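Local coordinates for adenosine 5'-monophosphoramidase HNT1 (Candida albicans, PDB 6IQ1), which probably hydrolyses adenosine 5'-phosphoramidate and related AMP-linked substrates to AMP, working as a homodimer of the histidine triad family, at residues D[19-22]-D[23-26]; D[35-38]-D[39-43]. All blocks are in the same frame, centred on the assembly; numbering follows the deposited sequence.

Interaction 1 of 2, residues D[19-22]-D[23-26]; sequences SFKL and IETA
Lys21 and Glu24 meet through their charged ends within strand 21-24, the outer strand of this chain's antiparallel sheet, paired as a hairpin with strand 28-32. Lys21 sends CG anti to the backbone N, then bends at chi3 (97°) and again at chi4, which swings its ammonium group towards the carboxylate of Glu24. The two side chains cross at about a right angle, and NZ forms a salt bridge to OE1 of Glu24 at 3.2 Å. The aliphatic part takes part as well, with Lys21 CD 3.6 Å from Glu24 OE1. Both side chains also touch Tyr29 on the partner strand.

In a regular strand, residues three apart project from opposite faces. Leu22 breaks that alternation with a psi of -99°, far from extended values, so that Lys21 and Glu24 share one side while Leu22 and Ile23 turn to the other. The buried Ile23 packs on Val67 of helix 58-74 and on Leu144 of the second subunit, whose Lys141 donates to Leu22 O. OE2 of Glu24 forms a salt bridge with Lys47, so each carboxylate oxygen has an ammonium partner, which probably stabilises the negative charge. Lys21 NZ reaches OE1 of Glu24 on the anti side, 23° out of the carboxylate plane, and stands 3.8 Å from Glu24 CB.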
# COMPACT_ATOMS: atom_id res chain seq x y z
N SER D 19 -22.38 -6.02 2.74
CA SER D 19 -21.11 -5.98 2.01
C SER D 19 -20.99 -7.18 1.08
O SER D 19 -21.58 -8.24 1.33
CB SER D 19 -19.92 -5.95 2.96
OG SER D 19 -19.72 -7.23 3.56
N PHE D 20 -20.20 -7.02 0.02
CA PHE D 20 -19.93 -8.11 -0.92
C PHE D 20 -18.62 -8.80 -0.52
O PHE D 20 -17.54 -8.43 -0.98
CB PHE D 20 -19.85 -7.57 -2.35
CG PHE D 20 -21.15 -6.99 -2.85
CD1 PHE D 20 -22.11 -7.80 -3.43
CD2 PHE D 20 -21.40 -5.63 -2.74
CE1 PHE D 20 -23.31 -7.27 -3.90
CE2 PHE D 20 -22.60 -5.10 -3.20
CZ PHE D 20 -23.55 -5.93 -3.78
N LYS D 21 -18.73 -9.83 0.31
CA LYS D 21 -17.56 -10.41 0.97
C LYS D 21 -16.73 -11.29 0.03
O LYS D 21 -17.27 -12.02 -0.81
CB LYS D 21 -17.99 -11.24 2.18
CG LYS D 21 -16.84 -11.87 2.94
CD LYS D 21 -17.34 -12.67 4.12
CE LYS D 21 -17.44 -14.16 3.80
NZ LYS D 21 -16.61 -14.98 4.73
N LEU D 22 -15.41 -11.22 0.18
CA LEU D 22 -14.52 -11.96 -0.70
C LEU D 22 -13.73 -12.92 0.17
O LEU D 22 -14.23 -13.99 0.52
CB LEU D 22 -13.66 -10.97 -1.51
CG LEU D 22 -14.33 -10.18 -2.66
CD1 LEU D 22 -13.37 -9.19 -3.27
CD2 LEU D 22 -14.86 -11.10 -3.75
N ILE D 23 -12.50 -12.60 0.54
CA ILE D 23 -11.69 -13.45 1.39
C ILE D 23 -11.80 -12.94 2.82
O ILE D 23 -11.71 -11.73 3.06
CB ILE D 23 -10.23 -13.47 0.91
CG1 ILE D 23 -10.10 -14.30 -0.38
CG2 ILE D 23 -9.29 -13.99 2.00
CD1 ILE D 23 -8.69 -14.32 -0.99
N GLU D 24 -12.03 -13.84 3.76
CA GLU D 24 -11.95 -13.50 5.17
C GLU D 24 -10.98 -14.43 5.89
O GLU D 24 -10.81 -15.59 5.52
CB GLU D 24 -13.32 -13.56 5.84
CG GLU D 24 -13.31 -12.92 7.20
CD GLU D 24 -14.61 -13.07 7.95
OE1 GLU D 24 -15.67 -13.30 7.30
OE2 GLU D 24 -14.56 -12.94 9.19
N THR D 25 -10.34 -13.89 6.92
CA THR D 25 -9.27 -14.54 7.66
C THR D 25 -9.57 -14.31 9.14
O THR D 25 -10.43 -13.50 9.50
CB THR D 25 -7.90 -13.97 7.20
OG1 THR D 25 -7.49 -14.59 5.97
CG2 THR D 25 -6.83 -14.14 8.21
N ALA D 26 -8.90 -15.07 10.01
CA ALA D 26 -8.97 -14.77 11.44
C ALA D 26 -8.71 -13.30 11.72
O ALA D 26 -9.32 -12.70 12.61
CB ALA D 26 -7.97 -15.64 12.21

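Interaction 2 of 2, residues D[35-38]-D[39-43]; sequences QPIA and EAHVL
The backbone N of Ile37 donates to ND1 of His41 at 3.2 Å, and the bond is nearly straight, 171° at the hydrogen. It approaches the imidazole at its edge and in the ring plane, only 5° out of it, which restricts the rotation of the ring. His41 CG lies anti to its own backbone N (chi1 -174°), which carries the ring back across the loop towards residues 36 and 37.

Van der Waals contacts accompany this bond. Pro36 CB rests against CB of His41 at 3.7 Å, and CG1 of Ile37 reaches ND1 of His41, also at 3.7 Å. The chain reverses in a beta turn, Ala38 to His41, closed by the hydrogen bond from His41 N to Ala38 O (3.3 Å). That donor stands well above the plane of the Ala38 carbonyl, not on a lone pair. His41 CB adds a 3.4 Å contact to the same oxygen. Glu39, at the second position of the turn, has an extended side chain whose OE1 forms a salt bridge with Lys113.

The other side-chain nitrogen of His41, NE2, is hydrogen-bonded to ND1 of His108, and Trp123 of the second subunit packs against the imidazole. His41 is thus held at ND1 by the loop and at NE2 by the last histidine of the triad motif. Asp33, which probably binds AMP, as His108 does, also touches its side chain, an arrangement consistent with His41 acting as a second-shell residue of the nucleotide pocket characteristic of histidine triad proteins.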
# COMPACT_ATOMS: atom_id res chain seq x y z
N GLN D 35 -18.33 1.95 -4.34
CA GLN D 35 -18.13 3.11 -5.21
C GLN D 35 -16.81 2.96 -5.96
O GLN D 35 -15.90 3.79 -5.81
CB GLN D 35 -18.15 4.41 -4.42
CG GLN D 35 -19.26 4.49 -3.38
CD GLN D 35 -19.21 5.73 -2.51
OE1 GLN D 35 -18.53 5.75 -1.48
NE2 GLN D 35 -19.95 6.76 -2.90
N PRO D 36 -16.66 1.91 -6.78
CA PRO D 36 -15.34 1.56 -7.29
C PRO D 36 -14.81 2.58 -8.29
O PRO D 36 -15.56 3.27 -8.99
CB PRO D 36 -15.59 0.21 -7.97
CG PRO D 36 -17.02 0.27 -8.42
CD PRO D 36 -17.73 1.06 -7.34
N ILE D 37 -13.47 2.70 -8.32
CA ILE D 37 -12.79 3.49 -9.34
C ILE D 37 -12.21 2.61 -10.44
O ILE D 37 -11.66 3.13 -11.41
CB ILE D 37 -11.70 4.40 -8.72
CG1 ILE D 37 -10.43 3.61 -8.40
CG2 ILE D 37 -12.24 5.14 -7.49
CD1 ILE D 37 -9.26 4.48 -7.98
N ALA D 38 -12.31 1.29 -10.30
CA ALA D 38 -12.00 0.33 -11.34
C ALA D 38 -12.89 -0.87 -11.07
O ALA D 38 -13.48 -0.99 -10.00
CB ALA D 38 -10.52 -0.09 -11.33
N GLU D 39 -12.92 -1.79 -12.03
CA GLU D 39 -13.95 -2.82 -12.03
C GLU D 39 -13.99 -3.61 -10.72
O GLU D 39 -15.00 -3.60 -10.00
CB GLU D 39 -13.77 -3.76 -13.22
CG GLU D 39 -14.90 -4.76 -13.31
CD GLU D 39 -14.84 -5.61 -14.54
OE1 GLU D 39 -13.90 -5.44 -15.35
OE2 GLU D 39 -15.76 -6.45 -14.70
N ALA D 40 -12.91 -4.32 -10.40
CA ALA D 40 -12.90 -5.12 -9.18
C ALA D 40 -12.06 -4.46 -8.09
O ALA D 40 -11.16 -5.07 -7.52
CB ALA D 40 -12.39 -6.53 -9.47
N HIS D 41 -12.33 -3.18 -7.86
CA HIS D 41 -11.78 -2.42 -6.74
C HIS D 41 -12.15 -3.11 -5.42
O HIS D 41 -13.33 -3.17 -5.05
CB HIS D 41 -12.33 -0.99 -6.81
CG HIS D 41 -11.75 -0.03 -5.82
ND1 HIS D 41 -11.98 1.33 -5.90
CD2 HIS D 41 -10.98 -0.22 -4.73
CE1 HIS D 41 -11.38 1.93 -4.89
NE2 HIS D 41 -10.76 1.02 -4.17
N VAL D 42 -11.16 -3.65 -4.71
CA VAL D 42 -11.39 -4.40 -3.48
C VAL D 42 -10.82 -3.60 -2.33
O VAL D 42 -9.84 -2.86 -2.49
CB VAL D 42 -10.74 -5.80 -3.56
CG1 VAL D 42 -10.87 -6.56 -2.23
CG2 VAL D 42 -11.36 -6.59 -4.70
N LEU D 43 -11.47 -3.70 -1.17
CA LEU D 43 -10.94 -3.17 0.09
C LEU D 43 -10.49 -4.33 0.96
O LEU D 43 -11.10 -5.39 0.93
CB LEU D 43 -11.98 -2.34 0.85
CG LEU D 43 -12.61 -1.19 0.09
CD1 LEU D 43 -13.80 -0.68 0.85
CD2 LEU D 43 -11.59 -0.08 -0.17

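Overall arrangement
Interactions 1 and 2 follow one another along the chain, and their centres lie 15 Å apart. Interaction 1 occupies strand 21-24, at one edge of the antiparallel sheet; interaction 2 is the loop after strand 28-32 and runs into strand 42-46, the third strand from that edge. Strand 28-32 therefore lies between them in the sheet, yet they touch directly where Leu22 CD1 packs on Val42 CG2 at 3.6 Å. Both also meet helix 130-147 of the second subunit, through Ile23 and Leu144 in one case and Ala40 and Leu136 in the other. The dimer interface thus spans from the edge hairpin to the loop beside the probable nucleotide site.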